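Iron uptake protein A2 (Synechocystis sp., PDB 2VOZ) binds ferric iron in the periplasm, probably as a substrate-binding subunit of an ABC transporter that imports the metal. Local coordinates at residues B[226-229]-B[230-233]; B[238-241]-B[242-246]; B[291-294]-B[295-298]; B[133-137]-B[138-142]. All coordinates share one frame; numbering follows the deposited sequence. Where two conformers were deposited one is given.

In the fold
Four local contacts in a periplasmic-binding-protein fold illustrate how helix and strand ends are tied together, two of them beside the iron site. Interaction 1 contains Tyr-226, an iron ligand, and interaction 3 reaches the same region: Arg-229 NH1 is 2.8 Å from Asn-298 OD1, and the side chain of Asn-298 lies about 3 Å from that of the iron ligand Tyr-44 at their nearest atoms. Interactions 1 and 2 sit on successive helices, with Ser-233 OG 2.6 Å from Asp-238 OD2. Interactions 2 and 4 share a sheet, where Ser-246 OG is 2.9 Å from Arg-137 NH1. Interaction 4 lies away from the iron site, its centre about 29 Å from that of interaction 3, the most distant pair.

Interaction 1. Residues B[226-229]-B[230-233]; sequences YYIR and LQKS
Leu-230 folds back over the turn before it: its CG lies 3.6 Å from Tyr-226 O, the oxygen to which Leu-230 N gives a weak hydrogen bond. Gln-231 makes the more regular backbone bond, with its N 3.0 Å from Tyr-227 O. Its side chain also meets Tyr-227, one turn back. The tyrosine ring stands anti to its own backbone N (chi1 -171°), which presents an edge to the glutamine, and Gln-231 OE1 arrives near the ring plane, 3.2 Å from Tyr-227 CD2. Amide and ring are turned 52° against each other, so the pair is no stack. The same OE1 is 3.3 Å from Ile-228 CD1 and accepts a hydrogen bond from His-316 NE2, which would help hold the amide's rotation. Lys-232 N then bonds to Ile-228 O at 3.0 Å, while the extended lysine chain passes Ile-228 with its CE 3.9 Å from Ile-228 CG2. Its NZ continues to Asn-299, Asp-310 and Asp-52 of the second subunit. Ser-233 leaves the helix, its CB facing Arg-229 O. Iron-binding Tyr-226 hydrogen-bonds to Tyr-169 through its hydroxyl and touches helix 205-213. Helix 236-244 packs on Leu-230 and helix 311-314 on Ile-228, while Tyr-227 OH reaches Val-245 O at the start of strand 245-248.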
loop_
_atom_site.group_PDB
_atom_site.type_symbol
_atom_site.label_atom_id
_atom_site.label_comp_id
_atom_site.label_asym_id
_atom_site.label_seq_id
_atom_site.Cartn_x
_atom_site.Cartn_y
_atom_site.Cartn_z
ATOM N N TYR B 226 0.486 19.100 10.233
ATOM C CA TYR B 226 0.745 18.044 11.196
ATOM C C TYR B 226 -0.330 17.950 12.246
ATOM O O TYR B 226 -0.650 16.848 12.701
ATOM C CB TYR B 226 2.096 18.252 11.878
ATOM C CG TYR B 226 3.217 18.124 10.899
ATOM C CD1 TYR B 226 3.495 16.885 10.291
ATOM C CD2 TYR B 226 3.998 19.233 10.578
ATOM C CE1 TYR B 226 4.527 16.767 9.359
ATOM C CE2 TYR B 226 5.035 19.119 9.648
ATOM C CZ TYR B 226 5.294 17.887 9.062
ATOM O OH TYR B 226 6.307 17.789 8.121
ATOM N N TYR B 227 -0.886 19.091 12.648
ATOM C CA TYR B 227 -1.955 19.046 13.629
ATOM C C TYR B 227 -3.255 18.491 13.029
ATOM O O TYR B 227 -3.986 17.746 13.693
ATOM C CB TYR B 227 -2.148 20.429 14.216
ATOM C CG TYR B 227 -3.087 20.490 15.409
ATOM C CD1 TYR B 227 -2.614 20.302 16.718
ATOM C CD2 TYR B 227 -4.433 20.734 15.229
ATOM C CE1 TYR B 227 -3.471 20.378 17.815
ATOM C CE2 TYR B 227 -5.302 20.813 16.320
ATOM C CZ TYR B 227 -4.816 20.644 17.607
ATOM O OH TYR B 227 -5.718 20.723 18.652
ATOM N N ILE B 228 -3.497 18.827 11.766
ATOM C CA ILE B 228 -4.684 18.302 11.067
ATOM C C ILE B 228 -4.610 16.784 11.021
ATOM O O ILE B 228 -5.627 16.111 11.229
ATOM C CB ILE B 228 -4.886 18.953 9.672
ATOM C CG1 ILE B 228 -4.746 20.487 9.728
ATOM C CG2 ILE B 228 -6.252 18.512 9.090
ATOM C CD1 ILE B 228 -5.718 21.167 10.748
ATOM N N ARG B 229 -3.410 16.218 10.805
ATOM C CA ARG B 229 -3.260 14.748 10.821
ATOM C C ARG B 229 -3.713 14.176 12.126
ATOM O O ARG B 229 -4.422 13.198 12.141
ATOM C CB ARG B 229 -1.808 14.302 10.654
ATOM C CG ARG B 229 -1.298 14.529 9.305
ATOM C CD ARG B 229 0.130 14.013 9.192
ATOM N NE ARG B 229 0.724 14.559 7.983
ATOM C CZ ARG B 229 2.004 14.413 7.659
ATOM N NH1 ARG B 229 2.446 14.977 6.548
ATOM N NH2 ARG B 229 2.823 13.684 8.430
ATOM N N LEU B 230 -3.262 14.785 13.223
ATOM C CA LEU B 230 -3.593 14.297 14.568
ATOM C C LEU B 230 -5.114 14.370 14.800
ATOM O O LEU B 230 -5.691 13.404 15.290
ATOM C CB LEU B 230 -2.856 15.105 15.641
ATOM C CG LEU B 230 -1.338 14.870 15.640
ATOM C CD1 LEU B 230 -0.679 15.824 16.675
ATOM C CD2 LEU B 230 -1.020 13.415 15.976
ATOM N N GLN B 231 -5.756 15.465 14.356
ATOM C CA GLN B 231 -7.205 15.635 14.521
ATOM C C GLN B 231 -7.963 14.515 13.787
ATOM O O GLN B 231 -8.994 14.003 14.263
ATOM C CB GLN B 231 -7.634 17.003 14.001
ATOM C CG GLN B 231 -7.210 18.177 14.899
ATOM C CD GLN B 231 -7.782 19.461 14.376
ATOM O OE1 GLN B 231 -7.150 20.145 13.559
ATOM N NE2 GLN B 231 -9.005 19.789 14.814
ATOM N N LYS B 232 -7.447 14.134 12.624
ATOM C CA LYS B 232 -8.116 13.148 11.790
ATOM C C LYS B 232 -7.823 11.692 12.237
ATOM O O LYS B 232 -8.522 10.722 11.827
ATOM C CB LYS B 232 -7.703 13.374 10.352
ATOM C CG LYS B 232 -8.394 14.579 9.738
ATOM C CD LYS B 232 -7.942 14.718 8.297
ATOM C CE LYS B 232 -8.659 15.869 7.612
ATOM N NZ LYS B 232 -8.332 15.819 6.173
ATOM N N SER B 233 -6.809 11.536 13.072
ATOM C CA SER B 233 -6.371 10.184 13.461
ATOM C C SER B 233 -7.436 9.443 14.255
ATOM O O SER B 233 -8.094 10.028 15.098
ATOM C CB SER B 233 -5.099 10.278 14.308
ATOM O OG SER B 233 -4.715 8.987 14.763
#

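Interaction 2. Residues B[238-241]-B[242-246]; sequences DQEV and VEKVS. With SO4 (sulfate ion), chain E.
Glu-240 carries its CG anti to the backbone N (chi1 -168°) and Lys-244 carries its own anti to the carbonyl carbon, so that the two chains, one turn apart, run side by side in the same direction. Carbon rather than nitrogen does the touching: Glu-240 OE1 is 3.5 Å from Lys-244 CE, whereas the bend at the last lysine torsion (chi4 -72°) leaves Lys-244 NZ 4.8 Å from that oxygen, and the opposite charges do not meet. On another flank a water donates to both Gln-239 OE1 and Glu-243 OE2, 2.8 Å from each. Gln-239 NE2 bonds to the carbonyls of Ser-233 and Gln-231, which holds the amide so that OE1 faces the water. Val-241 CG1 faces Val-245 CG2 at 4.3 Å where the helix gives out. There Val-241 O accepts Lys-244 N at 3.1 Å and Val-245 N more weakly. Ser-246 OG accepts from Arg-137 NH1 and donates to a sulfate oxygen, O2, at 2.9 Å; the ion, probably from the crystallisation liquor, also binds Leu-247 N. A helix that runs without a linker into a strand, here paired antiparallel with strand 124-136, is a compact alpha-to-beta connection within the alpha/beta architecture of periplasmic binding proteins.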
loop_
_atom_site.group_PDB
_atom_site.type_symbol
_atom_site.label_atom_id
_atom_site.label_comp_id
_atom_site.label_asym_id
_atom_site.label_seq_id
_atom_site.Cartn_x
_atom_site.Cartn_y
_atom_site.Cartn_z
ATOM N N ASP B 238 -3.521 9.997 19.732
ATOM C CA ASP B 238 -3.453 11.213 18.899
ATOM C C ASP B 238 -4.528 12.223 19.297
ATOM O O ASP B 238 -4.279 13.406 19.343
ATOM C CB ASP B 238 -3.572 10.843 17.416
ATOM C CG ASP B 238 -2.326 10.119 16.897
ATOM O OD1 ASP B 238 -1.294 10.093 17.624
ATOM O OD2 ASP B 238 -2.346 9.599 15.751
ATOM N N GLN B 239 -5.731 11.728 19.604
ATOM C CA GLN B 239 -6.805 12.618 20.053
ATOM C C GLN B 239 -6.410 13.257 21.396
ATOM O O GLN B 239 -6.773 14.396 21.671
ATOM C CB GLN B 239 -8.077 11.793 20.200
ATOM C CG GLN B 239 -8.633 11.364 18.879
ATOM C CD GLN B 239 -8.858 12.552 17.956
ATOM O OE1 GLN B 239 -9.287 13.616 18.396
ATOM N NE2 GLN B 239 -8.536 12.369 16.666
ATOM N N GLU B 240 -5.649 12.522 22.219
ATOM C CA GLU B 240 -5.210 13.088 23.494
ATOM C C GLU B 240 -4.317 14.287 23.268
ATOM O O GLU B 240 -4.385 15.273 23.995
ATOM C CB GLU B 240 -4.477 12.090 24.380
ATOM C CG GLU B 240 -4.355 12.699 25.766
ATOM C CD GLU B 240 -3.795 11.735 26.785
ATOM O OE1 GLU B 240 -2.650 11.968 27.217
ATOM O OE2 GLU B 240 -4.508 10.756 27.122
ATOM N N VAL B 241 -3.432 14.180 22.267
ATOM C CA VAL B 241 -2.551 15.296 21.933
ATOM C C VAL B 241 -3.378 16.527 21.504
ATOM O O VAL B 241 -3.086 17.643 21.924
ATOM C CB VAL B 241 -1.573 14.917 20.809
ATOM C CG1 VAL B 241 -0.710 16.122 20.405
ATOM C CG2 VAL B 241 -0.686 13.721 21.234
ATOM N N VAL B 242 -4.395 16.308 20.663
ATOM C CA VAL B 242 -5.180 17.457 20.190
ATOM C C VAL B 242 -6.045 18.012 21.347
ATOM O O VAL B 242 -6.346 19.200 21.356
ATOM C CB VAL B 242 -5.962 17.186 18.904
ATOM C CG1 VAL B 242 -5.002 16.771 17.786
ATOM C CG2 VAL B 242 -7.033 16.131 19.125
ATOM N N GLU B 243 -6.329 17.191 22.353
ATOM C CA GLU B 243 -7.053 17.686 23.534
ATOM C C GLU B 243 -6.180 18.537 24.395
ATOM O O GLU B 243 -6.677 19.369 25.130
ATOM C CB GLU B 243 -7.614 16.529 24.356
ATOM C CG GLU B 243 -8.980 16.126 23.792
ATOM C CD GLU B 243 -9.306 14.660 23.981
ATOM O OE1 GLU B 243 -8.626 13.984 24.805
ATOM O OE2 GLU B 243 -10.248 14.185 23.283
ATOM N N LYS B 244 -4.881 18.303 24.330
ATOM C CA LYS B 244 -3.929 18.928 25.250
ATOM C C LYS B 244 -3.199 20.119 24.660
ATOM O O LYS B 244 -2.639 20.943 25.385
ATOM C CB LYS B 244 -2.923 17.903 25.753
ATOM C CG LYS B 244 -3.552 16.958 26.777
ATOM C CD LYS B 244 -2.526 16.000 27.350
ATOM C CE LYS B 244 -3.169 15.150 28.447
ATOM N NZ LYS B 244 -3.405 16.018 29.638
ATOM N N VAL B 245 -3.216 20.199 23.340
ATOM C CA VAL B 245 -2.405 21.192 22.606
ATOM C C VAL B 245 -3.305 21.894 21.615
ATOM O O VAL B 245 -4.146 21.233 20.995
ATOM C CB VAL B 245 -1.249 20.464 21.847
ATOM C CG1 VAL B 245 -0.429 21.481 21.043
ATOM C CG2 VAL B 245 -0.359 19.665 22.827
ATOM N N SER B 246 -3.184 23.227 21.471
ATOM C CA SER B 246 -3.966 23.958 20.462
ATOM C C SER B 246 -3.052 24.622 19.442
ATOM O O SER B 246 -1.878 24.854 19.706
ATOM C CB SER B 246 -4.882 25.010 21.088
ATOM O OG SER B 246 -5.985 24.377 21.772
HETATM S S SO4 E . -7.711 24.337 18.227
HETATM O O1 SO4 E . -6.295 24.193 17.878
HETATM O O2 SO4 E . -7.969 24.016 19.657
HETATM O O3 SO4 E . -8.164 25.719 17.973
HETATM O O4 SO4 E . -8.520 23.431 17.397
HETATM O O HOH W 1 -10.077 15.112 20.675
#

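Interaction 3. Residues B[291-294]-B[295-298]; sequences QRYF and AEGN
Gln-291 O accepts Ala-295 N at 3.0 Å and Arg-292 O accepts Glu-296 N in regular helical fashion, but the pattern frays at Gly-297, whose N is 3.2 Å from Phe-294 O and 3.2 Å from Tyr-293 O, the latter bond being weak. Beyond it a water continues the ladder: it lies 2.8 Å from Phe-294 O and accepts Asn-298 N at 2.9 Å, linking Phe-294 to Asn-298. Asn-298 is thereby delivered to the iron-site region, its side chain beside the iron ligand Tyr-44 and its OD1 accepting from Arg-229 NH1. Glu-296 has its CG anti to the carbonyl carbon (chi1 -81°), which sets that atom 3.3 Å from Arg-292 O, and a bend at chi2 turns the carboxylate toward a second water. Arg-292, extended with its CG anti to the backbone N (chi1 -173°), shares this water, which takes the N-H of Arg-292 NE at 3.1 Å, in the guanidinium plane, and donates to Glu-296 OE2 at 2.6 Å. Arg-292 NH1 forms a salt bridge with Asp-289 of the second subunit. Phe-294 points to another flank, where its ring makes a cation-pi contact with Arg-42. The amide of buried Gln-291 is satisfied at both ends, NE2 by the carbonyls of Phe-126 and Leu-285 and OE1 by the N-H groups of Val-303 and Ile-304. Arginine and glutamate are thus joined through water and not directly; Asp-310, close to Glu-296 OE1, would alone tend to favour protonation, but Lys-232 and Arg-292 nearby probably offset it.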
loop_
_atom_site.group_PDB
_atom_site.type_symbol
_atom_site.label_atom_id
_atom_site.label_comp_id
_atom_site.label_asym_id
_atom_site.label_seq_id
_atom_site.Cartn_x
_atom_site.Cartn_y
_atom_site.Cartn_z
ATOM N N GLN B 291 -6.500 21.733 -7.908
ATOM C CA GLN B 291 -6.078 22.408 -6.663
ATOM C C GLN B 291 -6.775 21.853 -5.427
ATOM O O GLN B 291 -6.138 21.675 -4.350
ATOM C CB GLN B 291 -6.422 23.906 -6.714
ATOM C CG GLN B 291 -5.394 24.739 -7.427
ATOM C CD GLN B 291 -4.193 25.007 -6.539
ATOM O OE1 GLN B 291 -4.316 25.679 -5.521
ATOM N NE2 GLN B 291 -3.029 24.456 -6.917
ATOM N N ARG B 292 -8.070 21.578 -5.554
ATOM C CA ARG B 292 -8.832 21.206 -4.373
ATOM C C ARG B 292 -8.248 19.938 -3.786
ATOM O O ARG B 292 -7.970 19.855 -2.597
ATOM C CB ARG B 292 -10.289 20.963 -4.708
ATOM C CG ARG B 292 -11.123 20.742 -3.453
ATOM C CD ARG B 292 -12.546 20.551 -3.835
ATOM N NE ARG B 292 -13.355 20.442 -2.621
ATOM C CZ ARG B 292 -14.679 20.316 -2.637
ATOM N NH1 ARG B 292 -15.321 20.301 -3.800
ATOM N NH2 ARG B 292 -15.341 20.249 -1.487
ATOM N N TYR B 293 -8.075 18.930 -4.635
ATOM C CA TYR B 293 -7.679 17.640 -4.093
ATOM C C TYR B 293 -6.174 17.464 -3.919
ATOM O O TYR B 293 -5.747 16.638 -3.113
ATOM C CB TYR B 293 -8.284 16.523 -4.928
ATOM C CG TYR B 293 -9.783 16.592 -4.861
ATOM C CD1 TYR B 293 -10.459 16.409 -3.648
ATOM C CD2 TYR B 293 -10.515 16.914 -5.988
ATOM C CE1 TYR B 293 -11.849 16.513 -3.579
ATOM C CE2 TYR B 293 -11.907 17.014 -5.938
ATOM C CZ TYR B 293 -12.554 16.818 -4.719
ATOM O OH TYR B 293 -13.929 16.912 -4.692
ATOM N N PHE B 294 -5.394 18.243 -4.661
ATOM C CA PHE B 294 -3.976 18.259 -4.495
ATOM C C PHE B 294 -3.678 18.797 -3.077
ATOM O O PHE B 294 -2.912 18.208 -2.326
ATOM C CB PHE B 294 -3.369 19.119 -5.573
ATOM C CG PHE B 294 -1.931 18.879 -5.794
ATOM C CD1 PHE B 294 -1.009 19.926 -5.636
ATOM C CD2 PHE B 294 -1.469 17.620 -6.194
ATOM C CE1 PHE B 294 0.365 19.717 -5.885
ATOM C CE2 PHE B 294 -0.102 17.394 -6.444
ATOM C CZ PHE B 294 0.823 18.424 -6.278
ATOM N N ALA B 295 -4.357 19.879 -2.706
ATOM C CA ALA B 295 -4.163 20.466 -1.371
ATOM C C ALA B 295 -4.632 19.511 -0.303
ATOM O O ALA B 295 -3.987 19.390 0.702
ATOM C CB ALA B 295 -4.908 21.833 -1.216
ATOM N N GLU B 296 -5.769 18.842 -0.531
ATOM C CA GLU B 296 -6.320 17.880 0.447
ATOM C C GLU B 296 -5.307 16.818 0.818
ATOM O O GLU B 296 -5.284 16.366 1.949
ATOM C CB GLU B 296 -7.525 17.148 -0.159
ATOM C CG GLU B 296 -8.804 17.935 -0.099
ATOM C CD GLU B 296 -9.350 18.071 1.336
ATOM O OE1 GLU B 296 -8.892 17.360 2.257
ATOM O OE2 GLU B 296 -10.238 18.886 1.515
ATOM N N GLY B 297 -4.501 16.401 -0.162
ATOM C CA GLY B 297 -3.581 15.245 -0.014
ATOM C C GLY B 297 -2.769 15.277 1.271
ATOM O O GLY B 297 -2.585 14.237 1.966
ATOM N N ASN B 298 -2.252 16.464 1.589
ATOM C CA ASN B 298 -1.474 16.638 2.795
ATOM C C ASN B 298 -2.060 17.708 3.719
ATOM O O ASN B 298 -1.338 18.371 4.446
ATOM C CB ASN B 298 -0.018 16.960 2.457
ATOM C CG ASN B 298 0.923 16.807 3.653
ATOM O OD1 ASN B 298 0.686 16.003 4.580
ATOM N ND2 ASN B 298 2.022 17.569 3.629
HETATM O O HOH W 2 -11.555 20.560 -0.049
HETATM O O HOH W 3 -1.177 18.525 -0.167
#

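Interaction 4. Residues B[133-137]-B[138-142]; sequences LYYSR and DRVNP
Ser-136 OG lies over one face of the Arg-139 guanidinium, 3.3 Å above its plane and close to its centre, instead of meeting an N-H of the group. Those N-H groups serve others: NE forms a salt bridge with Asp-218, and NH1 bonds to the carbonyls of Gly-217 and Ile-212. Held from outside in this way, the flat group closes over the serine hydroxyl. The second flat group, the Tyr-135 ring, is swung by its chi1 of 67° across Val-140 toward Pro-142, so that Tyr-135 OH is 3.5 Å from Pro-142 CG and Tyr-135 CZ is 3.7 Å from Pro-142 CB. Nearer the backbone, Tyr-135 CB packs on Val-140 CG1 at 3.9 Å. Between these contacts Ser-136 forms an ST motif at the end of strand 124-136: Ser-136 OG, anti to the backbone N (chi1 174°), accepts Arg-139 N at 3.1 Å, and Ser-136 O accepts Val-140 N at 2.9 Å. Arg-139 N adds a weak bond to that carbonyl. The chain thereby turns out of the sheet, in which the strand runs antiparallel to strands 219-223 and 245-248. A water sits 2.7 Å from both Arg-137 O and Val-140 O, across the turn.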
loop_
_atom_site.group_PDB
_atom_site.type_symbol
_atom_site.label_atom_id
_atom_site.label_comp_id
_atom_site.label_asym_id
_atom_site.label_seq_id
_atom_site.Cartn_x
_atom_site.Cartn_y
_atom_site.Cartn_z
ATOM N N LEU B 133 2.262 28.226 15.661
ATOM C CA LEU B 133 2.622 27.882 17.021
ATOM C C LEU B 133 1.625 26.895 17.569
ATOM O O LEU B 133 0.424 26.921 17.198
ATOM C CB LEU B 133 2.603 29.119 17.902
ATOM C CG LEU B 133 3.424 30.314 17.418
ATOM C CD1 LEU B 133 3.535 31.409 18.504
ATOM C CD2 LEU B 133 4.809 29.871 16.996
ATOM N N TYR B 134 2.135 26.013 18.418
ATOM C CA TYR B 134 1.314 25.077 19.169
ATOM C C TYR B 134 1.548 25.362 20.635
ATOM O O TYR B 134 2.661 25.699 21.046
ATOM C CB TYR B 134 1.691 23.635 18.831
ATOM C CG TYR B 134 1.298 23.336 17.410
ATOM C CD1 TYR B 134 2.234 23.376 16.387
ATOM C CD2 TYR B 134 -0.031 23.114 17.082
ATOM C CE1 TYR B 134 1.875 23.113 15.059
ATOM C CE2 TYR B 134 -0.408 22.859 15.769
ATOM C CZ TYR B 134 0.553 22.865 14.766
ATOM O OH TYR B 134 0.152 22.602 13.477
ATOM N N TYR B 135 0.509 25.233 21.440
ATOM C CA TYR B 135 0.691 25.562 22.863
ATOM C C TYR B 135 -0.100 24.650 23.758
ATOM O O TYR B 135 -1.164 24.145 23.376
ATOM C CB TYR B 135 0.342 27.035 23.148
ATOM C CG TYR B 135 -1.137 27.373 22.977
ATOM C CD1 TYR B 135 -1.633 27.830 21.736
ATOM C CD2 TYR B 135 -2.045 27.206 24.063
ATOM C CE1 TYR B 135 -2.987 28.156 21.557
ATOM C CE2 TYR B 135 -3.390 27.555 23.898
ATOM C CZ TYR B 135 -3.851 28.001 22.652
ATOM O OH TYR B 135 -5.204 28.278 22.495
ATOM N N SER B 136 0.429 24.460 24.963
ATOM C CA SER B 136 -0.218 23.671 25.992
ATOM C C SER B 136 -1.492 24.387 26.446
ATOM O O SER B 136 -1.430 25.491 26.964
ATOM C CB SER B 136 0.723 23.572 27.212
ATOM O OG SER B 136 0.075 22.928 28.297
ATOM N N ARG B 137 -2.622 23.727 26.312
ATOM C CA ARG B 137 -3.902 24.323 26.714
ATOM C C ARG B 137 -3.906 24.585 28.226
ATOM O O ARG B 137 -4.403 25.617 28.665
ATOM C CB ARG B 137 -5.032 23.408 26.316
ATOM C CG ARG B 137 -5.235 23.426 24.834
ATOM C CD ARG B 137 -6.399 22.539 24.353
ATOM N NE ARG B 137 -7.668 22.889 24.986
ATOM C CZ ARG B 137 -8.423 23.946 24.678
ATOM N NH1 ARG B 137 -8.036 24.822 23.744
ATOM N NH2 ARG B 137 -9.575 24.142 25.328
ATOM N N ASP B 138 -3.290 23.683 28.995
ATOM C CA ASP B 138 -3.292 23.804 30.444
ATOM C C ASP B 138 -2.276 24.830 30.941
ATOM O O ASP B 138 -2.518 25.509 31.957
ATOM C CB ASP B 138 -3.022 22.442 31.082
ATOM C CG ASP B 138 -4.197 21.486 30.951
ATOM O OD1 ASP B 138 -4.028 20.308 31.316
ATOM O OD2 ASP B 138 -5.289 21.887 30.482
ATOM N N ARG B 139 -1.154 24.976 30.229
ATOM C CA ARG B 139 -0.048 25.782 30.772
ATOM C C ARG B 139 0.240 27.109 30.102
ATOM O O ARG B 139 1.070 27.890 30.592
ATOM C CB ARG B 139 1.239 24.949 30.818
ATOM C CG ARG B 139 1.103 23.620 31.571
ATOM C CD ARG B 139 2.429 22.932 31.719
ATOM N NE ARG B 139 2.992 22.592 30.393
ATOM C CZ ARG B 139 2.656 21.520 29.678
ATOM N NH1 ARG B 139 3.248 21.313 28.487
ATOM N NH2 ARG B 139 1.791 20.583 30.150
ATOM N N VAL B 140 -0.402 27.344 28.970
ATOM C CA VAL B 140 -0.243 28.580 28.229
ATOM C C VAL B 140 -1.561 29.209 27.958
ATOM O O VAL B 140 -2.495 28.548 27.502
ATOM C CB VAL B 140 0.466 28.343 26.865
ATOM C CG1 VAL B 140 0.517 29.648 26.066
ATOM C CG2 VAL B 140 1.852 27.753 27.091
ATOM N N ASN B 141 -1.609 30.523 28.193
ATOM C CA ASN B 141 -2.736 31.339 27.879
ATOM C C ASN B 141 -2.430 31.951 26.504
ATOM O O ASN B 141 -1.414 32.645 26.389
ATOM C CB ASN B 141 -2.817 32.426 28.953
ATOM C CG ASN B 141 -3.977 33.380 28.735
ATOM O OD1 ASN B 141 -4.477 33.520 27.636
ATOM N ND2 ASN B 141 -4.401 34.051 29.810
ATOM N N PRO B 142 -3.291 31.714 25.483
ATOM C CA PRO B 142 -2.954 32.214 24.162
ATOM C C PRO B 142 -2.904 33.739 24.053
ATOM O O PRO B 142 -2.309 34.241 23.109
ATOM C CB PRO B 142 -4.064 31.670 23.266
ATOM C CG PRO B 142 -5.199 31.352 24.192
ATOM C CD PRO B 142 -4.580 30.981 25.476
HETATM O O HOH W 4 -5.149 27.873 27.316
#